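Pilin (Clostridioides difficile, PDB 6T8S) is the major type IV pilin PilA1, which probably polymerises as the main subunit of the bacterium's type IV pili. Local coordinates at residues K15-V19 / K63-G67; A29-Y33 / V52-M57; I40-P44 / K71-V75; E88-E94 / N125-K131. The contacts are given in a common frame with arbitrary orientation. Residues are numbered along the deposited sequence.

The N-terminal helix 9-37 supplies the first segment of contacts 1 and 2, and both pair it with the long loop leading to strand 70-75. Contact 1 closes the wider loop, from 15-19 to 63-67; contact 2, joining 29-33 to 52-57, falls within it. Contact 3 begins in the same loop at 40-44 and ends on strand 70-75, so its segments alternate with those of contacts 1 and 2. It touches contact 2 where Pro-41 packs on Tyr-33 and Leu-53, and Val-52 on Val-42 and Leu-72. Contact 4 opens after these have closed, pairing strand 90-92 with strand 128-138, and meets contact 1 through the Lys-63 to Glu-88 salt bridge. Helix, loop and sheet are thereby tied together.

Contact 1: K15-V19 / K63-G67; sequences KVASV and KADIG
Asp-65, Ile-66 and Val-19 bury the most surface where the loop 63-67 lies against one side of the helical segment 15-19. In the regular helix Val-19 N bonds to Lys-15 O at 3.2 Å. The loop makes a type I beta turn from Ala-64 to Gly-67, with Asp-65 (-68/-16) and Ile-66 (-90/1) at its centre and Gly-67 N bonded to Ala-64 O at 3.0 Å; at Gly-67 (105/148) a CB would jam against Ile-66 O, which by itself calls for glycine. CA atoms approach to 5.1 Å for Lys-15 and Asp-65, and to 5.8 Å for Val-19 and Ala-64.

Asp-65 (chi1 m) points toward the helix; its OD2 lies 3.0 Å from Ser-18 OG, a weak hydrogen bond at best, since the hydroxyl's single proton has another acceptor within reach. A water 2.8 Å from Ser-18 OG accepts from Asp-65 N at 2.9 Å. The aliphatic part of Lys-15, extended from an m chi1, brings CD 3.5 Å from Asp-65 O.

Ile-66 (chi1 p, chi2 t) sets CG1 3.7 Å from Val-19 CG2, which also meets Ala-64 CB at 3.9 Å. Val-90 and Leu-92 also touch Ile-66, so branched aliphatics suit this junction. The turn pins the alpha-beta loop of type IV pilins back onto the N-terminal helix through apolar contact with a water-assisted polar edge and little directional bonding.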
# COMPACT_ATOMS: atom_id res chain seq x y z
N LYS A 15 -1.32 -5.99 13.36
CA LYS A 15 -0.41 -5.80 12.20
C LYS A 15 -1.18 -5.16 11.04
O LYS A 15 -0.65 -4.25 10.38
CB LYS A 15 0.19 -7.14 11.77
CG LYS A 15 1.21 -7.69 12.75
CD LYS A 15 1.78 -9.02 12.33
CE LYS A 15 3.04 -9.35 13.09
NZ LYS A 15 3.44 -10.75 12.84
N VAL A 16 -2.39 -5.64 10.78
CA VAL A 16 -3.30 -5.05 9.75
C VAL A 16 -3.58 -3.58 10.12
O VAL A 16 -3.49 -2.72 9.23
CB VAL A 16 -4.58 -5.90 9.60
CG1 VAL A 16 -5.71 -5.14 8.94
CG2 VAL A 16 -4.27 -7.18 8.84
N ALA A 17 -3.91 -3.29 11.38
CA ALA A 17 -4.22 -1.90 11.80
C ALA A 17 -2.99 -1.01 11.56
O ALA A 17 -3.16 0.14 11.15
CB ALA A 17 -4.65 -1.87 13.25
N SER A 18 -1.78 -1.51 11.81
CA SER A 18 -0.51 -0.78 11.58
C SER A 18 -0.37 -0.38 10.10
O SER A 18 0.00 0.77 9.81
CB SER A 18 0.65 -1.58 12.08
OG SER A 18 1.84 -0.83 11.95
N VAL A 19 -0.68 -1.28 9.18
CA VAL A 19 -0.67 -0.96 7.73
C VAL A 19 -1.71 0.12 7.42
O VAL A 19 -1.41 1.06 6.67
CB VAL A 19 -0.88 -2.23 6.88
CG1 VAL A 19 -1.03 -1.89 5.41
CG2 VAL A 19 0.26 -3.21 7.12
N LYS A 63 8.79 -0.34 6.34
CA LYS A 63 8.27 -1.70 6.08
C LYS A 63 6.89 -1.82 6.73
O LYS A 63 6.67 -1.22 7.81
CB LYS A 63 9.17 -2.78 6.67
CG LYS A 63 10.53 -2.94 6.01
CD LYS A 63 11.43 -3.95 6.71
CE LYS A 63 10.86 -5.36 6.77
NZ LYS A 63 10.85 -6.01 5.44
N ALA A 64 6.01 -2.59 6.10
CA ALA A 64 4.68 -2.93 6.63
C ALA A 64 4.83 -3.99 7.72
O ALA A 64 5.69 -4.87 7.59
CB ALA A 64 3.79 -3.38 5.50
N ASP A 65 3.98 -3.95 8.75
CA ASP A 65 3.99 -4.97 9.83
C ASP A 65 3.52 -6.34 9.31
O ASP A 65 3.80 -7.35 9.98
CB ASP A 65 3.15 -4.50 11.02
CG ASP A 65 3.89 -3.56 11.95
OD1 ASP A 65 5.04 -3.20 11.65
OD2 ASP A 65 3.33 -3.24 13.01
N ILE A 66 2.89 -6.40 8.14
CA ILE A 66 2.45 -7.68 7.49
C ILE A 66 3.57 -8.21 6.57
O ILE A 66 3.36 -9.28 5.96
CB ILE A 66 1.13 -7.50 6.72
CG1 ILE A 66 1.24 -6.44 5.62
CG2 ILE A 66 -0.01 -7.22 7.69
CD1 ILE A 66 -0.01 -6.23 4.80
N GLY A 67 4.71 -7.53 6.52
CA GLY A 67 5.85 -7.85 5.64
C GLY A 67 5.93 -6.90 4.46
O GLY A 67 4.87 -6.43 3.99
O HOH W 1 2.82 -1.32 9.37

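Contact 2: A29-Y33 / V52-M57; sequences AALSY and VLETYM
Segment 29-33 is regular alpha helix, with Tyr-33 N bonded to Ala-29 O at 3.0 Å. Opposite it, 52-57 winds compactly: residues 54-56 have helical phi/psi, Tyr-56 N reaches Leu-53 O at 2.9 Å, and Met-57 is extended (-126/126). The nearest CA atoms, of Ala-29 and Tyr-56, are 5.5 Å apart.

Ala-29 suits this close approach because its methyl is small: CB lies 3.6 Å from Met-57 CG, 3.9 Å from Tyr-56 CB and 4.1 Å from Leu-53 CD1. Tyr-56 (chi1 m, chi2 -88°) lays one ring face over Ala-29 O and Tyr-33 N, while its CD1 is 3.5 Å from Ser-32 CB. Its hydroxyl bonds to Asp-36 farther along the helix.

The backbone sets Tyr-33 CB 3.8 Å from Tyr-56 CE2 and 4.0 Å from Leu-53 CD2; chi1 t then swings the ring so that CE2 comes 3.8 Å from Val-52 CG2. Leu-53 (m, t) also touches Pro-41 and Leu-72, continuing the apolar packing toward strand 70-75. No hydrogen bond joins the segments; this is side-chain packing of the alpha-beta loop onto the N-terminal helix, in keeping with the type IV pilin fold, where that loop links helix to sheet.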
# COMPACT_ATOMS: atom_id res chain seq x y z
N ALA A 29 0.04 12.81 3.04
CA ALA A 29 1.30 13.38 2.52
C ALA A 29 1.25 13.39 0.99
O ALA A 29 1.70 14.40 0.38
CB ALA A 29 2.48 12.60 3.04
N ALA A 30 0.77 12.31 0.36
CA ALA A 30 0.73 12.19 -1.12
C ALA A 30 -0.21 13.26 -1.69
O ALA A 30 0.11 13.84 -2.73
CB ALA A 30 0.30 10.82 -1.54
N LEU A 31 -1.36 13.46 -1.05
CA LEU A 31 -2.35 14.46 -1.53
C LEU A 31 -1.74 15.87 -1.48
O LEU A 31 -1.99 16.65 -2.43
CB LEU A 31 -3.64 14.34 -0.72
CG LEU A 31 -4.54 13.18 -1.13
CD1 LEU A 31 -5.55 12.87 -0.05
CD2 LEU A 31 -5.23 13.47 -2.46
N SER A 32 -0.99 16.18 -0.42
CA SER A 32 -0.23 17.45 -0.24
C SER A 32 0.74 17.65 -1.41
O SER A 32 0.67 18.69 -2.10
CB SER A 32 0.52 17.49 1.06
OG SER A 32 -0.35 17.70 2.16
N TYR A 33 1.63 16.68 -1.61
CA TYR A 33 2.63 16.69 -2.72
C TYR A 33 1.89 16.94 -4.03
O TYR A 33 2.33 17.80 -4.81
CB TYR A 33 3.42 15.38 -2.71
CG TYR A 33 4.47 15.24 -3.79
CD1 TYR A 33 4.12 15.10 -5.12
CD2 TYR A 33 5.82 15.18 -3.47
CE1 TYR A 33 5.09 14.93 -6.11
CE2 TYR A 33 6.79 15.01 -4.44
CZ TYR A 33 6.42 14.88 -5.77
OH TYR A 33 7.36 14.72 -6.75
N VAL A 52 10.50 10.21 -1.61
CA VAL A 52 9.83 11.24 -2.47
C VAL A 52 8.91 12.13 -1.59
O VAL A 52 8.77 13.33 -1.91
CB VAL A 52 9.06 10.59 -3.64
CG1 VAL A 52 7.88 9.75 -3.17
CG2 VAL A 52 8.59 11.62 -4.66
N LEU A 53 8.35 11.59 -0.51
CA LEU A 53 7.43 12.35 0.39
C LEU A 53 8.15 12.94 1.61
O LEU A 53 7.45 13.44 2.52
CB LEU A 53 6.31 11.42 0.87
CG LEU A 53 5.37 10.86 -0.20
CD1 LEU A 53 4.32 9.98 0.45
CD2 LEU A 53 4.69 11.97 -0.99
N GLU A 54 9.49 12.97 1.65
CA GLU A 54 10.24 13.23 2.91
C GLU A 54 9.96 14.64 3.46
O GLU A 54 10.01 14.81 4.69
CB GLU A 54 11.74 13.08 2.72
CG GLU A 54 12.51 13.09 4.03
CD GLU A 54 13.86 12.42 3.94
OE1 GLU A 54 14.44 12.42 2.83
OE2 GLU A 54 14.34 11.91 4.98
N THR A 55 9.74 15.64 2.60
CA THR A 55 9.47 17.03 3.06
C THR A 55 8.17 17.03 3.88
O THR A 55 8.05 17.86 4.81
CB THR A 55 9.45 18.02 1.89
OG1 THR A 55 10.69 17.89 1.20
CG2 THR A 55 9.27 19.46 2.33
N TYR A 56 7.23 16.12 3.58
CA TYR A 56 5.83 16.16 4.09
C TYR A 56 5.63 15.25 5.32
O TYR A 56 4.56 15.33 5.93
CB TYR A 56 4.84 15.76 3.00
CG TYR A 56 4.78 16.73 1.84
CD1 TYR A 56 3.92 17.82 1.86
CD2 TYR A 56 5.61 16.58 0.73
CE1 TYR A 56 3.86 18.71 0.81
CE2 TYR A 56 5.56 17.48 -0.32
CZ TYR A 56 4.68 18.55 -0.29
OH TYR A 56 4.63 19.45 -1.32
N MET A 57 6.60 14.39 5.65
CA MET A 57 6.44 13.37 6.71
C MET A 57 7.58 13.52 7.72
O MET A 57 8.75 13.51 7.32
CB MET A 57 6.43 11.95 6.13
CG MET A 57 5.36 11.78 5.06
SD MET A 57 5.04 10.04 4.63
CE MET A 57 4.01 9.54 6.01

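Contact 3: I40-P44 / K71-V75; sequences IPVTP and KLIKV
Two hydrogen bonds dock the loop 40-44 on strand residues 71-75. Thr-43 N donates to Leu-72 O at 2.9 Å (160°), and Leu-72 N to Thr-43 OG1 at 2.9 Å (179°). The hydroxyl of Thr-43 (chi1 m), also bonded to Gly-49 O, stands in for a backbone acceptor, so no regular beta ladder forms; this docking belongs to the alpha-beta loop of the type IV pilin fold. A water donates to Thr-43 O at 2.9 Å and to Leu-72 O at 2.7 Å.

The loop is extended but crosses the strand obliquely, the end-to-end directions lying 124° apart. Val-42 and Leu-72 have the nearest CA atoms, at 4.8 Å.

In the packing, Leu-72 (m, t) points toward the loop, with CD1 4.3 Å from Pro-41 CB, and Val-42 CG1 lies 4.1 Å from Lys-74 CB.

Strand 70-75 pairs with strand 78-83. Pro-41 packs on Ala-30 and Tyr-33, so this end of the loop lies between helix 9-37 and the sheet to which 71-75 belongs.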
# COMPACT_ATOMS: atom_id res chain seq x y z
N ILE A 40 1.65 13.38 -9.47
CA ILE A 40 1.56 12.20 -8.56
C ILE A 40 2.96 11.90 -8.04
O ILE A 40 3.89 11.79 -8.83
CB ILE A 40 0.94 11.04 -9.37
CG1 ILE A 40 -0.51 11.35 -9.76
CG2 ILE A 40 1.05 9.72 -8.64
CD1 ILE A 40 -1.44 11.53 -8.59
N PRO A 41 3.17 11.78 -6.71
CA PRO A 41 4.48 11.40 -6.17
C PRO A 41 4.76 9.92 -6.45
O PRO A 41 3.94 9.10 -6.08
CB PRO A 41 4.36 11.62 -4.66
CG PRO A 41 2.88 11.45 -4.39
CD PRO A 41 2.18 11.96 -5.64
N VAL A 42 5.89 9.62 -7.07
CA VAL A 42 6.28 8.21 -7.34
C VAL A 42 7.70 7.99 -6.84
O VAL A 42 8.52 8.92 -6.86
CB VAL A 42 6.15 7.86 -8.83
CG1 VAL A 42 4.71 7.91 -9.29
CG2 VAL A 42 7.03 8.75 -9.69
N THR A 43 7.99 6.76 -6.42
CA THR A 43 9.36 6.31 -6.10
C THR A 43 10.15 6.35 -7.40
O THR A 43 9.65 5.93 -8.43
CB THR A 43 9.36 4.91 -5.46
OG1 THR A 43 8.55 4.94 -4.28
CG2 THR A 43 10.75 4.42 -5.10
N PRO A 44 11.38 6.89 -7.42
CA PRO A 44 12.20 6.86 -8.63
C PRO A 44 12.36 5.42 -9.15
O PRO A 44 12.47 4.50 -8.34
CB PRO A 44 13.55 7.41 -8.19
CG PRO A 44 13.24 8.26 -6.96
CD PRO A 44 12.05 7.59 -6.31
N LYS A 71 6.68 1.25 -1.44
CA LYS A 71 7.06 2.23 -2.50
C LYS A 71 5.79 2.77 -3.16
O LYS A 71 4.71 2.21 -2.91
CB LYS A 71 8.06 1.60 -3.48
CG LYS A 71 7.52 0.57 -4.45
CD LYS A 71 8.59 0.12 -5.48
CE LYS A 71 8.75 1.07 -6.65
NZ LYS A 71 9.82 0.67 -7.61
N LEU A 72 5.93 3.84 -3.93
CA LEU A 72 4.81 4.51 -4.63
C LEU A 72 4.98 4.28 -6.13
O LEU A 72 6.09 4.55 -6.64
CB LEU A 72 4.83 6.00 -4.31
CG LEU A 72 4.50 6.37 -2.87
CD1 LEU A 72 4.69 7.85 -2.64
CD2 LEU A 72 3.09 5.96 -2.51
N ILE A 73 3.92 3.79 -6.78
CA ILE A 73 3.88 3.54 -8.25
C ILE A 73 2.64 4.19 -8.85
O ILE A 73 1.60 4.37 -8.15
CB ILE A 73 3.96 2.04 -8.57
CG1 ILE A 73 2.72 1.28 -8.12
CG2 ILE A 73 5.27 1.46 -8.02
CD1 ILE A 73 2.69 -0.18 -8.53
N LYS A 74 2.72 4.50 -10.13
CA LYS A 74 1.56 4.97 -10.91
C LYS A 74 1.04 3.77 -11.70
O LYS A 74 1.86 3.07 -12.34
CB LYS A 74 1.97 6.18 -11.76
CG LYS A 74 0.85 6.77 -12.59
CD LYS A 74 1.11 8.20 -13.02
CE LYS A 74 0.49 8.52 -14.36
NZ LYS A 74 1.04 9.78 -14.92
N VAL A 75 -0.25 3.50 -11.59
CA VAL A 75 -0.96 2.44 -12.36
C VAL A 75 -2.08 3.13 -13.14
O VAL A 75 -3.03 3.58 -12.50
CB VAL A 75 -1.49 1.32 -11.45
CG1 VAL A 75 -2.13 0.20 -12.26
CG2 VAL A 75 -0.38 0.75 -10.57
O HOH W 2 7.47 4.12 -8.88

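Contact 4: E88-E94 / N125-K131; sequences EGVTLTE and NTKVDNK
Leu-92 and Val-128 form an antiparallel hydrogen-bonded pair: Leu-92 N to Val-128 O and Val-128 N to Leu-92 O are both 2.9 Å, at 165°. A second such pair joins Val-90 and Lys-131, with Val-90 N to Lys-131 O at 2.8 Å and Lys-131 N to Val-90 O at 3.1 Å. Beyond it, Gly-89 N donates to Asn-130 OD1 at 2.8 Å. The segments run 178° apart, with CA separations of 4.9 Å for Leu-92 and Val-128 and 5.4 Å for Val-90 and Lys-131.

Asn-130 and Lys-131 both face Val-90, forming a G1 beta bulge where strand 90-92 joins the antiparallel sheet. Asn-130 has left-handed backbone angles (59/56), which asparagine accepts more readily than most residues, and the chain turns a corner at 129-130. Gly-89 is required opposite, since a CB there would be 2.3 Å from Lys-131 C.

A water links Thr-91 OG1 (2.8 Å) to Asp-129 OD1, to which it donates at 2.6 Å. Thr-93, with chi1 p, N-caps helix 94-104.

On the face carrying Val-90, Leu-92 and Val-128, all buried, Val-128 (chi1 t) sets CG1 3.7 Å from Val-90 CG2 and CG2 4.1 Å from Leu-92 CD1. Val-90 and Leu-92 also meet Ile-66 and Leu-133. At the far end, Glu-94 CG packs 3.6 Å from Lys-127 CG, but Glu-94 OE2 stays 4.4 Å from Lys-127 NZ, beyond a salt bridge.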
# COMPACT_ATOMS: atom_id res chain seq x y z
N GLU A 88 10.75 -9.63 -0.38
CA GLU A 88 9.74 -10.05 0.61
C GLU A 88 8.41 -9.38 0.28
O GLU A 88 8.43 -8.18 -0.01
CB GLU A 88 10.23 -9.68 2.01
CG GLU A 88 9.19 -9.85 3.10
CD GLU A 88 9.66 -9.39 4.47
OE1 GLU A 88 10.36 -10.17 5.13
OE2 GLU A 88 9.38 -8.22 4.84
N GLY A 89 7.33 -10.16 0.28
CA GLY A 89 5.95 -9.66 0.11
C GLY A 89 5.23 -9.64 1.44
O GLY A 89 5.89 -9.79 2.49
N VAL A 90 3.91 -9.49 1.39
CA VAL A 90 3.06 -9.49 2.61
C VAL A 90 2.63 -10.93 2.91
O VAL A 90 2.59 -11.77 1.97
CB VAL A 90 1.84 -8.57 2.47
CG1 VAL A 90 2.24 -7.19 1.99
CG2 VAL A 90 0.75 -9.17 1.59
N THR A 91 2.26 -11.18 4.16
CA THR A 91 1.55 -12.41 4.56
C THR A 91 0.22 -12.00 5.22
O THR A 91 0.26 -11.17 6.14
CB THR A 91 2.45 -13.30 5.42
OG1 THR A 91 3.56 -13.66 4.60
CG2 THR A 91 1.74 -14.54 5.91
N LEU A 92 -0.88 -12.57 4.74
CA LEU A 92 -2.25 -12.33 5.26
C LEU A 92 -2.98 -13.66 5.43
O LEU A 92 -3.09 -14.43 4.44
CB LEU A 92 -3.02 -11.41 4.29
CG LEU A 92 -2.47 -9.99 4.15
CD1 LEU A 92 -3.14 -9.26 2.99
CD2 LEU A 92 -2.65 -9.22 5.45
N THR A 93 -3.49 -13.90 6.63
CA THR A 93 -4.57 -14.88 6.87
C THR A 93 -5.88 -14.34 6.26
O THR A 93 -5.94 -13.13 5.94
CB THR A 93 -4.71 -15.15 8.37
OG1 THR A 93 -5.24 -13.95 8.95
CG2 THR A 93 -3.40 -15.56 9.01
N GLU A 94 -6.90 -15.19 6.14
CA GLU A 94 -8.25 -14.77 5.70
C GLU A 94 -8.79 -13.71 6.67
O GLU A 94 -9.35 -12.70 6.19
CB GLU A 94 -9.18 -15.97 5.62
CG GLU A 94 -8.80 -16.95 4.53
CD GLU A 94 -9.80 -18.06 4.29
OE1 GLU A 94 -11.00 -17.88 4.62
OE2 GLU A 94 -9.39 -19.11 3.76
N ASN A 125 -11.97 -13.69 1.84
CA ASN A 125 -11.54 -15.11 1.96
C ASN A 125 -10.14 -15.34 1.39
O ASN A 125 -9.73 -16.51 1.31
CB ASN A 125 -12.52 -16.05 1.24
CG ASN A 125 -13.90 -16.01 1.84
OD1 ASN A 125 -14.05 -15.97 3.06
ND2 ASN A 125 -14.92 -16.00 1.00
N THR A 126 -9.39 -14.29 1.01
CA THR A 126 -8.06 -14.45 0.37
C THR A 126 -6.96 -14.64 1.43
O THR A 126 -6.92 -13.87 2.40
CB THR A 126 -7.69 -13.27 -0.53
OG1 THR A 126 -8.74 -13.06 -1.46
CG2 THR A 126 -6.40 -13.51 -1.28
N LYS A 127 -6.13 -15.67 1.26
CA LYS A 127 -4.83 -15.87 1.96
C LYS A 127 -3.73 -15.37 1.04
O LYS A 127 -3.80 -15.65 -0.19
CB LYS A 127 -4.58 -17.34 2.29
CG LYS A 127 -5.53 -17.97 3.30
CD LYS A 127 -4.94 -19.17 4.04
CE LYS A 127 -5.70 -19.58 5.29
NZ LYS A 127 -5.81 -18.49 6.31
N VAL A 128 -2.75 -14.65 1.58
CA VAL A 128 -1.57 -14.18 0.80
C VAL A 128 -0.33 -14.74 1.48
O VAL A 128 -0.13 -14.49 2.69
CB VAL A 128 -1.53 -12.65 0.67
CG1 VAL A 128 -0.35 -12.23 -0.18
CG2 VAL A 128 -2.82 -12.08 0.09
N ASP A 129 0.48 -15.48 0.74
CA ASP A 129 1.71 -16.12 1.27
C ASP A 129 2.94 -15.49 0.60
O ASP A 129 3.35 -15.97 -0.48
CB ASP A 129 1.68 -17.64 1.08
CG ASP A 129 2.94 -18.33 1.59
OD1 ASP A 129 3.74 -17.66 2.28
OD2 ASP A 129 3.13 -19.51 1.25
N ASN A 130 3.49 -14.44 1.21
CA ASN A 130 4.73 -13.76 0.76
C ASN A 130 4.57 -13.24 -0.68
O ASN A 130 5.43 -13.57 -1.55
CB ASN A 130 5.94 -14.70 0.86
CG ASN A 130 7.25 -13.95 0.81
OD1 ASN A 130 7.34 -12.81 1.26
ND2 ASN A 130 8.29 -14.58 0.27
N LYS A 131 3.55 -12.41 -0.93
CA LYS A 131 3.31 -11.79 -2.26
C LYS A 131 3.21 -10.27 -2.12
O LYS A 131 2.70 -9.78 -1.09
CB LYS A 131 2.05 -12.36 -2.91
CG LYS A 131 2.02 -13.88 -3.08
CD LYS A 131 3.09 -14.41 -4.01
CE LYS A 131 3.04 -15.92 -4.15
NZ LYS A 131 4.20 -16.43 -4.92
O HOH W 3 4.41 -16.32 4.35